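Local coordinates for rhamnosidase B (Bacillus sp., PDB 2OKX), which hydrolyses the glycosidic bonds of terminal non-reducing alpha-L-rhamnose residues, as an alpha-L-rhamnosidase of glycoside hydrolase family 78, at residues A[614-617]-A[623-626]; A[67-72]-A[607-612]; A[628-633]-A[662-667]; A[100-105]-A[308-313]. All coordinates share one frame; numbering follows the deposited sequence.

Contact 1: residues A[614-617]-A[623-626]; sequences YLDQ and SSVI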
loop_
_atom_site.group_PDB
_atom_site.type_symbol
_atom_site.label_atom_id
_atom_site.label_comp_id
_atom_site.label_asym_id
_atom_site.label_seq_id
_atom_site.Cartn_x
_atom_site.Cartn_y
_atom_site.Cartn_z
ATOM N N TYR A 614 7.111 -4.232 -18.733
ATOM C CA TYR A 614 7.333 -3.944 -17.313
ATOM C C TYR A 614 6.076 -3.855 -16.449
ATOM O O TYR A 614 5.073 -3.259 -16.846
ATOM C CB TYR A 614 8.168 -2.663 -17.165
ATOM C CG TYR A 614 9.563 -2.759 -17.771
ATOM C CD1 TYR A 614 10.374 -1.630 -17.888
ATOM C CD2 TYR A 614 10.066 -3.978 -18.233
ATOM C CE1 TYR A 614 11.652 -1.712 -18.453
ATOM C CE2 TYR A 614 11.337 -4.072 -18.799
ATOM C CZ TYR A 614 12.125 -2.938 -18.906
ATOM O OH TYR A 614 13.380 -3.035 -19.470
ATOM N N LEU A 615 6.149 -4.453 -15.261
ATOM C CA LEU A 615 5.033 -4.470 -14.313
ATOM C C LEU A 615 4.712 -3.098 -13.735
ATOM O O LEU A 615 5.606 -2.274 -13.544
ATOM C CB LEU A 615 5.323 -5.454 -13.175
ATOM C CG LEU A 615 4.776 -6.877 -13.351
ATOM C CD1 LEU A 615 5.137 -7.407 -14.728
ATOM C CD2 LEU A 615 5.324 -7.781 -12.256
ATOM N N ASP A 616 3.430 -2.866 -13.456
ATOM C CA ASP A 616 2.972 -1.590 -12.916
ATOM C C ASP A 616 3.239 -1.415 -11.417
ATOM O O ASP A 616 3.083 -0.320 -10.878
ATOM C CB ASP A 616 1.486 -1.381 -13.254
ATOM C CG ASP A 616 0.634 -2.612 -12.983
ATOM O OD1 ASP A 616 -0.404 -2.767 -13.665
ATOM O OD2 ASP A 616 0.987 -3.410 -12.090
ATOM N N GLN A 617 3.630 -2.500 -10.752
ATOM C CA GLN A 617 3.999 -2.479 -9.336
ATOM C C GLN A 617 5.023 -3.598 -9.139
ATOM O O GLN A 617 4.871 -4.685 -9.699
ATOM C CB GLN A 617 2.777 -2.641 -8.402
ATOM C CG GLN A 617 1.586 -3.407 -8.957
ATOM C CD GLN A 617 1.779 -4.908 -8.917
ATOM O OE1 GLN A 617 1.936 -5.501 -7.846
ATOM N NE2 GLN A 617 1.765 -5.534 -10.087
ATOM N N SER A 623 1.386 -10.202 -12.141
ATOM C CA SER A 623 1.897 -9.848 -13.457
ATOM C C SER A 623 0.856 -8.953 -14.105
ATOM O O SER A 623 -0.084 -9.429 -14.746
ATOM C CB SER A 623 2.118 -11.111 -14.295
ATOM O OG SER A 623 2.744 -10.803 -15.529
ATOM N N SER A 624 1.029 -7.649 -13.918
ATOM C CA SER A 624 0.104 -6.658 -14.444
ATOM C C SER A 624 0.873 -5.527 -15.106
ATOM O O SER A 624 1.937 -5.125 -14.632
ATOM C CB SER A 624 -0.755 -6.102 -13.306
ATOM O OG SER A 624 -1.588 -5.051 -13.755
ATOM N N VAL A 625 0.326 -5.016 -16.205
ATOM C CA VAL A 625 0.961 -3.935 -16.940
ATOM C C VAL A 625 0.014 -2.785 -17.240
ATOM O O VAL A 625 -1.137 -2.994 -17.626
ATOM C CB VAL A 625 1.530 -4.422 -18.305
ATOM C CG1 VAL A 625 1.981 -3.222 -19.140
ATOM C CG2 VAL A 625 2.691 -5.370 -18.085
ATOM N N ILE A 626 0.513 -1.570 -17.045
ATOM C CA ILE A 626 -0.229 -0.360 -17.359
ATOM C C ILE A 626 0.773 0.460 -18.168
ATOM O O ILE A 626 1.763 0.959 -17.626
ATOM C CB ILE A 626 -0.642 0.427 -16.104
ATOM C CG1 ILE A 626 -1.617 -0.402 -15.261
ATOM C CG2 ILE A 626 -1.304 1.739 -16.518
ATOM C CD1 ILE A 626 -2.102 0.306 -14.002
HETATM O O HOH W 1 3.268 -1.310 -16.214
#
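Asp-616 turns its CG into the position between backbone N and carbonyl carbon (chi1 46°), and Ser-624 carries its OG opposite its own N (chi1 175°). These torsions bring OD1 of Asp-616 to 2.6 Å from OG of Ser-624. This hydroxyl has one proton and two carboxylates within reach, those of Asp-616 and Asp-350. OD2 of Asp-616 accepts from NE2 of the next residue, Gln-617, at 3.0 Å, nearly along the C-O axis and within the amide plane. Between the backbones, N of Asp-616 donates to O of Ser-624 over 3.0 Å. CA of Leu-615 adds a CH...O contact to the same oxygen at 3.2 Å. A water bridges the two segments: it donates to O of Tyr-614 and accepts from N of Ile-626. The Ile-626 side chain crosses that of Asp-616 at about a right angle, with CG1 only 3.1 Å from OD1. Val-625 sets CG2 against O of Tyr-614 at 3.4 Å. With an alanine replacing Asp-616, OG of Ser-624 would probably keep only Asp-350 as carboxylate partner, and the Gln-617 amide, left with Trp-622 O at NE2, would be freer to turn. All of this folds up one loop between helices 595-603 and 627-644, with Ile-626 as N-cap of the second. The loop lies in the six-hairpin glycosidase domain, whose (alpha/alpha)6 barrel is characteristic of family 78.

Contact 2: residues A[67-72]-A[607-612]; sequences WPKEQF and SADETP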
loop_
_atom_site.group_PDB
_atom_site.type_symbol
_atom_site.label_atom_id
_atom_site.label_comp_id
_atom_site.label_asym_id
_atom_site.label_seq_id
_atom_site.Cartn_x
_atom_site.Cartn_y
_atom_site.Cartn_z
ATOM N N TRP A 67 13.214 -9.019 -5.368
ATOM C CA TRP A 67 12.849 -10.033 -6.350
ATOM C C TRP A 67 13.748 -11.131 -5.772
ATOM O O TRP A 67 14.925 -10.882 -5.493
ATOM C CB TRP A 67 13.352 -9.695 -7.760
ATOM C CG TRP A 67 12.683 -8.546 -8.445
ATOM C CD1 TRP A 67 13.197 -7.294 -8.641
ATOM C CD2 TRP A 67 11.397 -8.555 -9.078
ATOM N NE1 TRP A 67 12.312 -6.526 -9.360
ATOM C CE2 TRP A 67 11.199 -7.273 -9.641
ATOM C CE3 TRP A 67 10.391 -9.521 -9.224
ATOM C CZ2 TRP A 67 10.038 -6.933 -10.341
ATOM C CZ3 TRP A 67 9.235 -9.183 -9.920
ATOM C CH2 TRP A 67 9.070 -7.896 -10.471
ATOM N N PRO A 68 13.215 -12.339 -5.550
ATOM C CA PRO A 68 14.066 -13.397 -4.994
ATOM C C PRO A 68 15.419 -13.579 -5.694
ATOM O O PRO A 68 16.395 -13.979 -5.060
ATOM C CB PRO A 68 13.178 -14.629 -5.100
ATOM C CG PRO A 68 11.817 -14.052 -4.819
ATOM C CD PRO A 68 11.816 -12.785 -5.658
ATOM N N LYS A 69 15.473 -13.274 -6.988
ATOM C CA LYS A 69 16.704 -13.411 -7.769
ATOM C C LYS A 69 17.800 -12.488 -7.230
ATOM O O LYS A 69 18.993 -12.752 -7.400
ATOM C CB LYS A 69 16.439 -13.079 -9.242
ATOM C CG LYS A 69 16.193 -11.597 -9.496
ATOM C CD LYS A 69 15.950 -11.280 -10.969
ATOM C CE LYS A 69 14.560 -11.688 -11.413
ATOM N NZ LYS A 69 14.249 -11.168 -12.774
ATOM N N GLU A 70 17.387 -11.398 -6.591
ATOM C CA GLU A 70 18.326 -10.444 -6.015
ATOM C C GLU A 70 17.810 -10.074 -4.629
ATOM O O GLU A 70 17.307 -8.968 -4.403
ATOM C CB GLU A 70 18.446 -9.207 -6.909
ATOM C CG GLU A 70 18.866 -9.539 -8.340
ATOM C CD GLU A 70 19.189 -8.314 -9.174
ATOM O OE1 GLU A 70 18.349 -7.394 -9.250
ATOM O OE2 GLU A 70 20.289 -8.274 -9.767
ATOM N N GLN A 71 17.935 -11.035 -3.716
ATOM C CA GLN A 71 17.498 -10.914 -2.330
ATOM C C GLN A 71 18.372 -9.927 -1.555
ATOM O O GLN A 71 19.560 -10.172 -1.339
ATOM C CB GLN A 71 17.550 -12.298 -1.674
ATOM C CG GLN A 71 17.008 -12.386 -0.257
ATOM C CD GLN A 71 15.521 -12.120 -0.174
ATOM O OE1 GLN A 71 14.771 -12.433 -1.097
ATOM N NE2 GLN A 71 15.083 -11.555 0.945
ATOM N N PHE A 72 17.773 -8.818 -1.135
ATOM C CA PHE A 72 18.478 -7.776 -0.391
ATOM C C PHE A 72 18.784 -8.163 1.056
ATOM O O PHE A 72 17.923 -8.689 1.765
ATOM C CB PHE A 72 17.650 -6.489 -0.402
ATOM C CG PHE A 72 17.713 -5.729 -1.698
ATOM C CD1 PHE A 72 18.823 -4.957 -2.012
ATOM C CD2 PHE A 72 16.650 -5.771 -2.597
ATOM C CE1 PHE A 72 18.878 -4.226 -3.207
ATOM C CE2 PHE A 72 16.693 -5.048 -3.791
ATOM C CZ PHE A 72 17.811 -4.271 -4.094
ATOM N N SER A 607 11.388 -6.802 -13.621
ATOM C CA SER A 607 10.182 -7.475 -14.091
ATOM C C SER A 607 10.278 -7.802 -15.583
ATOM O O SER A 607 9.311 -8.268 -16.186
ATOM C CB SER A 607 8.951 -6.597 -13.847
ATOM O OG SER A 607 8.974 -5.448 -14.675
ATOM N N ALA A 608 11.445 -7.548 -16.172
ATOM C CA ALA A 608 11.668 -7.809 -17.592
ATOM C C ALA A 608 11.385 -9.263 -17.970
ATOM O O ALA A 608 10.849 -9.529 -19.045
ATOM C CB ALA A 608 13.101 -7.443 -17.970
ATOM N N ASP A 609 11.747 -10.200 -17.094
ATOM C CA ASP A 609 11.506 -11.615 -17.369
ATOM C C ASP A 609 10.016 -11.896 -17.509
ATOM O O ASP A 609 9.611 -12.748 -18.298
ATOM C CB ASP A 609 12.082 -12.501 -16.259
ATOM C CG ASP A 609 13.596 -12.528 -16.255
ATOM O OD1 ASP A 609 14.193 -12.687 -17.341
ATOM O OD2 ASP A 609 14.192 -12.402 -15.163
ATOM N N GLU A 610 9.204 -11.181 -16.738
ATOM C CA GLU A 610 7.757 -11.355 -16.790
ATOM C C GLU A 610 7.198 -10.755 -18.075
ATOM O O GLU A 610 6.343 -11.347 -18.726
ATOM C CB GLU A 610 7.087 -10.673 -15.594
ATOM C CG GLU A 610 6.348 -11.612 -14.646
ATOM C CD GLU A 610 5.667 -12.764 -15.362
ATOM O OE1 GLU A 610 6.364 -13.749 -15.682
ATOM O OE2 GLU A 610 4.446 -12.684 -15.613
ATOM N N THR A 611 7.680 -9.568 -18.426
ATOM C CA THR A 611 7.228 -8.881 -19.629
ATOM C C THR A 611 8.078 -7.650 -19.928
ATOM O O THR A 611 8.369 -6.849 -19.035
ATOM C CB THR A 611 5.757 -8.431 -19.508
ATOM O OG1 THR A 611 5.472 -7.461 -20.523
ATOM C CG2 THR A 611 5.488 -7.818 -18.138
ATOM N N PRO A 612 8.486 -7.485 -21.197
ATOM C CA PRO A 612 9.305 -6.351 -21.631
ATOM C C PRO A 612 8.582 -5.016 -21.470
ATOM O O PRO A 612 9.196 -3.953 -21.572
ATOM C CB PRO A 612 9.599 -6.683 -23.093
ATOM C CG PRO A 612 8.360 -7.409 -23.517
ATOM C CD PRO A 612 8.132 -8.341 -22.344
HETATM O O HOH W 2 10.982 -10.838 -13.966
#
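Lys-69 and Asp-609 form a salt bridge, with NZ 2.7 Å from OD2. The two side chains reach out to meet each other. NZ meets OD2 on its anti side, 20° out of the carboxylate plane. The lysine chain is bent at chi3 (76°), which turns its end to the acid. NZ also donates to the carbonyl O of Gly-606, so two oxygens of the same loop hold it. A water links NZ to the backbone N of Glu-610, but both bonds are weak. A leucine in place of Lys-69 would probably leave Asp-609 without its charged partner and Gly-606 O without this donor. The lysine sits in a type I beta turn, Trp-67 to Glu-70, closed by Glu-70 N to Trp-67 O at 2.7 Å. The turn leads into strand 70-77 of the N-terminal beta domain, and the contact joins this domain to the loop after helix 595-603 of the helical catalytic domain. Further in, the indole of Trp-67 packs on Ser-607. Its six-membered ring does the touching: CH2 lies 3.6 Å from CB and CZ2 3.5 Å from the backbone N of Ser-607. NE1 hydrogen-bonds to O of Leu-603, while Val-618 and Pro-619 also press on the indole.

Contact 3: residues A[628-633]-A[662-667]; sequences NWTFFW and THYLEH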
loop_
_atom_site.group_PDB
_atom_site.type_symbol
_atom_site.label_atom_id
_atom_site.label_comp_id
_atom_site.label_asym_id
_atom_site.label_seq_id
_atom_site.Cartn_x
_atom_site.Cartn_y
_atom_site.Cartn_z
ATOM N N ASN A 628 0.963 3.520 -19.360
ATOM C CA ASN A 628 1.300 4.823 -18.792
ATOM C C ASN A 628 2.223 4.734 -17.574
ATOM O O ASN A 628 3.084 5.592 -17.386
ATOM C CB ASN A 628 0.023 5.587 -18.433
ATOM C CG ASN A 628 -0.689 6.143 -19.656
ATOM O OD1 ASN A 628 -1.890 6.438 -19.616
ATOM N ND2 ASN A 628 0.054 6.304 -20.747
ATOM N N TRP A 629 2.055 3.705 -16.744
ATOM C CA TRP A 629 2.916 3.572 -15.576
ATOM C C TRP A 629 4.359 3.369 -16.021
ATOM O O TRP A 629 5.281 3.948 -15.447
ATOM C CB TRP A 629 2.483 2.398 -14.687
ATOM C CG TRP A 629 1.373 2.710 -13.689
ATOM C CD1 TRP A 629 1.180 2.106 -12.476
ATOM C CD2 TRP A 629 0.283 3.633 -13.853
ATOM N NE1 TRP A 629 0.043 2.590 -11.879
ATOM C CE2 TRP A 629 -0.528 3.526 -12.700
ATOM C CE3 TRP A 629 -0.089 4.537 -14.860
ATOM C CZ2 TRP A 629 -1.690 4.287 -12.527
ATOM C CZ3 TRP A 629 -1.244 5.295 -14.686
ATOM C CH2 TRP A 629 -2.031 5.164 -13.527
ATOM N N THR A 630 4.560 2.547 -17.046
ATOM C CA THR A 630 5.912 2.316 -17.528
ATOM C C THR A 630 6.440 3.600 -18.167
ATOM O O THR A 630 7.620 3.929 -18.034
ATOM C CB THR A 630 5.958 1.147 -18.528
ATOM O OG1 THR A 630 5.615 -0.067 -17.844
ATOM C CG2 THR A 630 7.355 0.999 -19.121
ATOM N N PHE A 631 5.566 4.335 -18.844
ATOM C CA PHE A 631 5.986 5.588 -19.458
ATOM C C PHE A 631 6.363 6.584 -18.360
ATOM O O PHE A 631 7.285 7.382 -18.531
ATOM C CB PHE A 631 4.870 6.182 -20.332
ATOM C CG PHE A 631 4.416 5.276 -21.450
ATOM C CD1 PHE A 631 5.271 4.315 -21.983
ATOM C CD2 PHE A 631 3.134 5.398 -21.978
ATOM C CE1 PHE A 631 4.850 3.481 -23.028
ATOM C CE2 PHE A 631 2.706 4.571 -23.023
ATOM C CZ PHE A 631 3.570 3.611 -23.545
ATOM N N PHE A 632 5.652 6.539 -17.234
ATOM C CA PHE A 632 5.952 7.448 -16.131
ATOM C C PHE A 632 7.268 7.055 -15.478
ATOM O O PHE A 632 7.963 7.898 -14.904
ATOM C CB PHE A 632 4.819 7.456 -15.096
ATOM C CG PHE A 632 3.532 8.037 -15.612
ATOM C CD1 PHE A 632 3.540 8.972 -16.647
ATOM C CD2 PHE A 632 2.309 7.649 -15.074
ATOM C CE1 PHE A 632 2.349 9.506 -17.139
ATOM C CE2 PHE A 632 1.118 8.176 -15.558
ATOM C CZ PHE A 632 1.138 9.108 -16.596
ATOM N N TRP A 633 7.606 5.772 -15.569
ATOM C CA TRP A 633 8.861 5.272 -15.020
ATOM C C TRP A 633 10.002 5.886 -15.831
ATOM O O TRP A 633 11.020 6.304 -15.279
ATOM C CB TRP A 633 8.930 3.744 -15.128
ATOM C CG TRP A 633 10.298 3.179 -14.828
ATOM C CD1 TRP A 633 10.914 3.120 -13.612
ATOM C CD2 TRP A 633 11.224 2.624 -15.773
ATOM N NE1 TRP A 633 12.168 2.565 -13.738
ATOM C CE2 TRP A 633 12.384 2.252 -15.054
ATOM C CE3 TRP A 633 11.187 2.406 -17.157
ATOM C CZ2 TRP A 633 13.500 1.672 -15.675
ATOM C CZ3 TRP A 633 12.298 1.828 -17.777
ATOM C CH2 TRP A 633 13.437 1.469 -17.032
ATOM N N THR A 662 11.318 -0.325 -27.157
ATOM C CA THR A 662 11.398 -1.118 -28.377
ATOM C C THR A 662 10.174 -2.022 -28.479
ATOM O O THR A 662 9.552 -2.124 -29.537
ATOM C CB THR A 662 12.671 -1.989 -28.394
ATOM O OG1 THR A 662 13.826 -1.144 -28.468
ATOM C CG2 THR A 662 12.658 -2.942 -29.589
ATOM N N HIS A 663 9.818 -2.666 -27.370
ATOM C CA HIS A 663 8.666 -3.554 -27.371
ATOM C C HIS A 663 7.319 -2.840 -27.424
ATOM O O HIS A 663 6.348 -3.389 -27.945
ATOM C CB HIS A 663 8.733 -4.506 -26.177
ATOM C CG HIS A 663 9.802 -5.545 -26.307
ATOM N ND1 HIS A 663 11.140 -5.262 -26.137
ATOM C CD2 HIS A 663 9.735 -6.852 -26.654
ATOM C CE1 HIS A 663 11.851 -6.349 -26.374
ATOM N NE2 HIS A 663 11.024 -7.329 -26.690
ATOM N N TYR A 664 7.241 -1.622 -26.899
ATOM C CA TYR A 664 5.979 -0.894 -26.965
ATOM C C TYR A 664 5.701 -0.502 -28.415
ATOM O O TYR A 664 4.548 -0.477 -28.856
ATOM C CB TYR A 664 6.006 0.360 -26.082
ATOM C CG TYR A 664 5.569 0.098 -24.655
ATOM C CD1 TYR A 664 6.501 -0.163 -23.654
ATOM C CD2 TYR A 664 4.213 0.061 -24.321
ATOM C CE1 TYR A 664 6.094 -0.461 -22.351
ATOM C CE2 TYR A 664 3.797 -0.235 -23.024
ATOM C CZ TYR A 664 4.742 -0.496 -22.045
ATOM O OH TYR A 664 4.333 -0.806 -20.765
ATOM N N LEU A 665 6.766 -0.204 -29.153
ATOM C CA LEU A 665 6.648 0.180 -30.557
ATOM C C LEU A 665 6.106 -0.966 -31.411
ATOM O O LEU A 665 5.419 -0.737 -32.409
ATOM C CB LEU A 665 8.008 0.630 -31.099
ATOM C CG LEU A 665 8.500 2.002 -30.634
ATOM C CD1 LEU A 665 9.900 2.270 -31.174
ATOM C CD2 LEU A 665 7.529 3.068 -31.116
ATOM N N GLU A 666 6.414 -2.197 -31.017
ATOM C CA GLU A 666 5.942 -3.363 -31.756
ATOM C C GLU A 666 4.428 -3.498 -31.634
ATOM O O GLU A 666 3.804 -4.258 -32.371
ATOM C CB GLU A 666 6.619 -4.634 -31.238
ATOM C CG GLU A 666 8.132 -4.639 -31.388
ATOM C CD GLU A 666 8.772 -5.859 -30.759
ATOM O OE1 GLU A 666 10.018 -5.938 -30.735
ATOM O OE2 GLU A 666 8.027 -6.743 -30.285
ATOM N N HIS A 667 3.835 -2.754 -30.707
ATOM C CA HIS A 667 2.394 -2.807 -30.502
ATOM C C HIS A 667 1.655 -1.765 -31.324
ATOM O O HIS A 667 0.442 -1.603 -31.196
ATOM C CB HIS A 667 2.073 -2.663 -29.012
ATOM C CG HIS A 667 2.368 -3.901 -28.222
ATOM N ND1 HIS A 667 1.457 -4.925 -28.078
ATOM C CD2 HIS A 667 3.495 -4.310 -27.594
ATOM C CE1 HIS A 667 2.011 -5.912 -27.397
ATOM N NE2 HIS A 667 3.248 -5.564 -27.092
#
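Thr-630 comes first along helix 627-644 among the residues that meet Tyr-664. Its CB lies 3.4 Å from OH of Tyr-664. OG1 stands beside the backbone N (chi1 -66°), which turns the methyl CG2 to the tyrosine ring, 3.8 Å from its CE1. The two hydroxyls share one acceptor: OG1 of Thr-630 and OH of Tyr-664 both hydrogen-bond to the carbonyl O of Leu-613. That oxygen belongs to the loop before the helix, so one backbone oxygen receives a bond from each helix.

The two segments run in opposite directions, one near the start of helix 627-644 and the other at the end of helix 647-665. Only a short link separates these helices, so they form a helical hairpin. Hairpins of this kind build the (alpha/alpha)6 barrel of the catalytic domain.

Phe-631 supplies the aromatic part of the contact. Its ring edge points at the face of Tyr-664 in an edge-to-face pair, with ring centroids 4.9 Å apart and planes at 60°. CE1 of Phe-631 sits 3.6 Å above the plane of the tyrosine ring, over its centre. CZ is next to it, 3.7 Å from CD2 of Tyr-664. Phe-631 also touches Phe-701 of helix 696-715. Further along, the pairing of the two helices goes on through Trp-633, which packs on Ile-653, Ala-656 and Val-657 of helix 647-665.

Contact 4: residues A[100-105]-A[308-313]; sequences SNFYYL and SDHGGS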
loop_
_atom_site.group_PDB
_atom_site.type_symbol
_atom_site.label_atom_id
_atom_site.label_comp_id
_atom_site.label_asym_id
_atom_site.label_seq_id
_atom_site.Cartn_x
_atom_site.Cartn_y
_atom_site.Cartn_z
ATOM N N SER A 100 2.286 -15.664 -2.096
ATOM C CA SER A 100 2.791 -14.504 -2.825
ATOM C C SER A 100 1.856 -13.304 -2.675
ATOM O O SER A 100 0.659 -13.471 -2.448
ATOM C CB SER A 100 2.944 -14.834 -4.318
ATOM O OG SER A 100 3.924 -15.836 -4.545
ATOM N N ASN A 101 2.409 -12.094 -2.777
ATOM C CA ASN A 101 1.601 -10.875 -2.712
ATOM C C ASN A 101 2.219 -9.795 -3.608
ATOM O O ASN A 101 3.072 -10.103 -4.443
ATOM C CB ASN A 101 1.422 -10.374 -1.263
ATOM C CG ASN A 101 2.739 -10.111 -0.543
ATOM O OD1 ASN A 101 3.662 -9.509 -1.093
ATOM N ND2 ASN A 101 2.817 -10.545 0.712
ATOM N N PHE A 102 1.789 -8.547 -3.448
ATOM C CA PHE A 102 2.284 -7.446 -4.280
ATOM C C PHE A 102 3.669 -6.907 -3.915
ATOM O O PHE A 102 4.159 -5.982 -4.565
ATOM C CB PHE A 102 1.290 -6.276 -4.270
ATOM C CG PHE A 102 -0.023 -6.561 -4.959
ATOM C CD1 PHE A 102 -0.541 -7.852 -5.028
ATOM C CD2 PHE A 102 -0.800 -5.507 -5.440
ATOM C CE1 PHE A 102 -1.819 -8.089 -5.555
ATOM C CE2 PHE A 102 -2.075 -5.729 -5.965
ATOM C CZ PHE A 102 -2.588 -7.026 -6.020
ATOM N N TYR A 103 4.288 -7.443 -2.865
ATOM C CA TYR A 103 5.630 -7.004 -2.484
ATOM C C TYR A 103 6.495 -8.154 -1.975
ATOM O O TYR A 103 7.485 -7.951 -1.267
ATOM C CB TYR A 103 5.589 -5.853 -1.454
ATOM C CG TYR A 103 4.688 -6.020 -0.237
ATOM C CD1 TYR A 103 4.912 -7.032 0.703
ATOM C CD2 TYR A 103 3.658 -5.107 0.015
ATOM C CE1 TYR A 103 4.137 -7.125 1.863
ATOM C CE2 TYR A 103 2.880 -5.190 1.171
ATOM C CZ TYR A 103 3.127 -6.200 2.093
ATOM O OH TYR A 103 2.371 -6.270 3.244
ATOM N N TYR A 104 6.118 -9.365 -2.373
ATOM C CA TYR A 104 6.831 -10.571 -1.982
ATOM C C TYR A 104 6.467 -11.730 -2.902
ATOM O O TYR A 104 5.292 -11.973 -3.169
ATOM C CB TYR A 104 6.489 -10.942 -0.532
ATOM C CG TYR A 104 6.935 -12.338 -0.144
ATOM C CD1 TYR A 104 6.038 -13.407 -0.154
ATOM C CD2 TYR A 104 8.266 -12.597 0.182
ATOM C CE1 TYR A 104 6.458 -14.711 0.148
ATOM C CE2 TYR A 104 8.698 -13.891 0.486
ATOM C CZ TYR A 104 7.789 -14.942 0.464
ATOM O OH TYR A 104 8.220 -16.215 0.752
ATOM N N LEU A 105 7.481 -12.431 -3.399
ATOM C CA LEU A 105 7.252 -13.587 -4.263
ATOM C C LEU A 105 7.592 -14.826 -3.443
ATOM O O LEU A 105 8.700 -14.946 -2.916
ATOM C CB LEU A 105 8.123 -13.517 -5.522
ATOM C CG LEU A 105 7.687 -12.496 -6.584
ATOM C CD1 LEU A 105 8.033 -11.077 -6.131
ATOM C CD2 LEU A 105 8.388 -12.805 -7.896
ATOM N N SER A 308 -14.610 -13.122 -9.061
ATOM C CA SER A 308 -13.190 -12.885 -9.248
ATOM C C SER A 308 -12.693 -12.570 -7.841
ATOM O O SER A 308 -13.370 -11.874 -7.091
ATOM C CB SER A 308 -12.960 -11.675 -10.158
ATOM O OG SER A 308 -11.572 -11.430 -10.313
ATOM N N ASP A 309 -11.525 -13.083 -7.480
ATOM C CA ASP A 309 -10.975 -12.847 -6.150
ATOM C C ASP A 309 -9.478 -12.591 -6.276
ATOM O O ASP A 309 -8.715 -13.496 -6.614
ATOM C CB ASP A 309 -11.220 -14.077 -5.260
ATOM C CG ASP A 309 -11.024 -13.785 -3.777
ATOM O OD1 ASP A 309 -10.320 -12.813 -3.439
ATOM O OD2 ASP A 309 -11.566 -14.541 -2.944
ATOM N N HIS A 310 -9.052 -11.363 -6.006
ATOM C CA HIS A 310 -7.633 -11.037 -6.107
ATOM C C HIS A 310 -6.899 -11.548 -4.871
ATOM O O HIS A 310 -5.688 -11.778 -4.896
ATOM C CB HIS A 310 -7.439 -9.522 -6.226
ATOM C CG HIS A 310 -6.255 -9.129 -7.053
ATOM N ND1 HIS A 310 -5.126 -9.913 -7.160
ATOM C CD2 HIS A 310 -6.023 -8.032 -7.811
ATOM C CE1 HIS A 310 -4.251 -9.316 -7.951
ATOM N NE2 HIS A 310 -4.771 -8.173 -8.359
ATOM N N GLY A 311 -7.643 -11.727 -3.787
ATOM C CA GLY A 311 -7.040 -12.196 -2.556
ATOM C C GLY A 311 -7.554 -11.393 -1.377
ATOM O O GLY A 311 -8.186 -10.347 -1.552
ATOM N N GLY A 312 -7.281 -11.874 -0.170
ATOM C CA GLY A 312 -7.765 -11.183 1.012
ATOM C C GLY A 312 -8.880 -12.004 1.628
ATOM O O GLY A 312 -9.368 -12.950 1.013
ATOM N N SER A 313 -9.300 -11.640 2.833
ATOM C CA SER A 313 -10.343 -12.383 3.524
ATOM C C SER A 313 -11.771 -12.059 3.103
ATOM O O SER A 313 -12.101 -10.914 2.796
ATOM C CB SER A 313 -10.219 -12.162 5.036
ATOM O OG SER A 313 -8.962 -12.601 5.513
#
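Phe-102 and His-310 make the direct contact, and it is one of rings. Their centroids are 5.0 Å apart and their planes are inclined at 52°, an oblique pair. CG of Phe-102 lies anti to the carbonyl carbon (chi1 -68°), which sends the ring out to His-310. CZ of Phe-102 lies 3.3 Å above the imidazole plane, offset toward the rim of that ring. The phenyl group therefore offers its outer end to the imidazole face. Trp-622, from a loop of the catalytic domain, joins both rings and meets His-310 edge-to-face.

Hydrogen bonds shape the backbone on each side. OD1 of Asn-101 accepts from N of Tyr-103 at 2.8 Å with an angle of 157°, an Asx turn. N of Asn-101 also bonds to O of Tyr-104, at 2.9 Å. A second Asx turn has OD1 of Asp-309 accepting from N of Gly-311 at 2.9 Å. That carboxylate oxygen also forms a salt bridge with Arg-267.

A glycerol, probably from the crystallisation liquor, lies about 4 Å from the Phe-102 side chain; such molecules often mark pockets. The contact is a domain interface: a loop of the N-terminal domain meets the loop that follows strand 297-309 in domain D2.

Overall arrangement
From the N terminus, contact 2 opens first, at the turn 67-72, and closes only at 607-612. It ties the N-terminal beta domain to the catalytic helical domain. Contact 4 opens at 100-105 and closes at 308-313, wholly within that long span, and joins the N-terminal domain to domain D2. Contact 1 then closes a short loop, 614-617 to 623-626. Contact 3 follows, pairing the neighbouring helices 627-644 and 647-665. No two contacts cross. Contacts 1 and 2 each touch all the others: from contact 1, Leu-615 N hydrogen-bonds to Ser-607 OG, Tyr-614 packs on Trp-633, and Gln-617 meets Phe-102. Contacts 3 and 4 do not touch; their nearest atoms are about 10 Å apart.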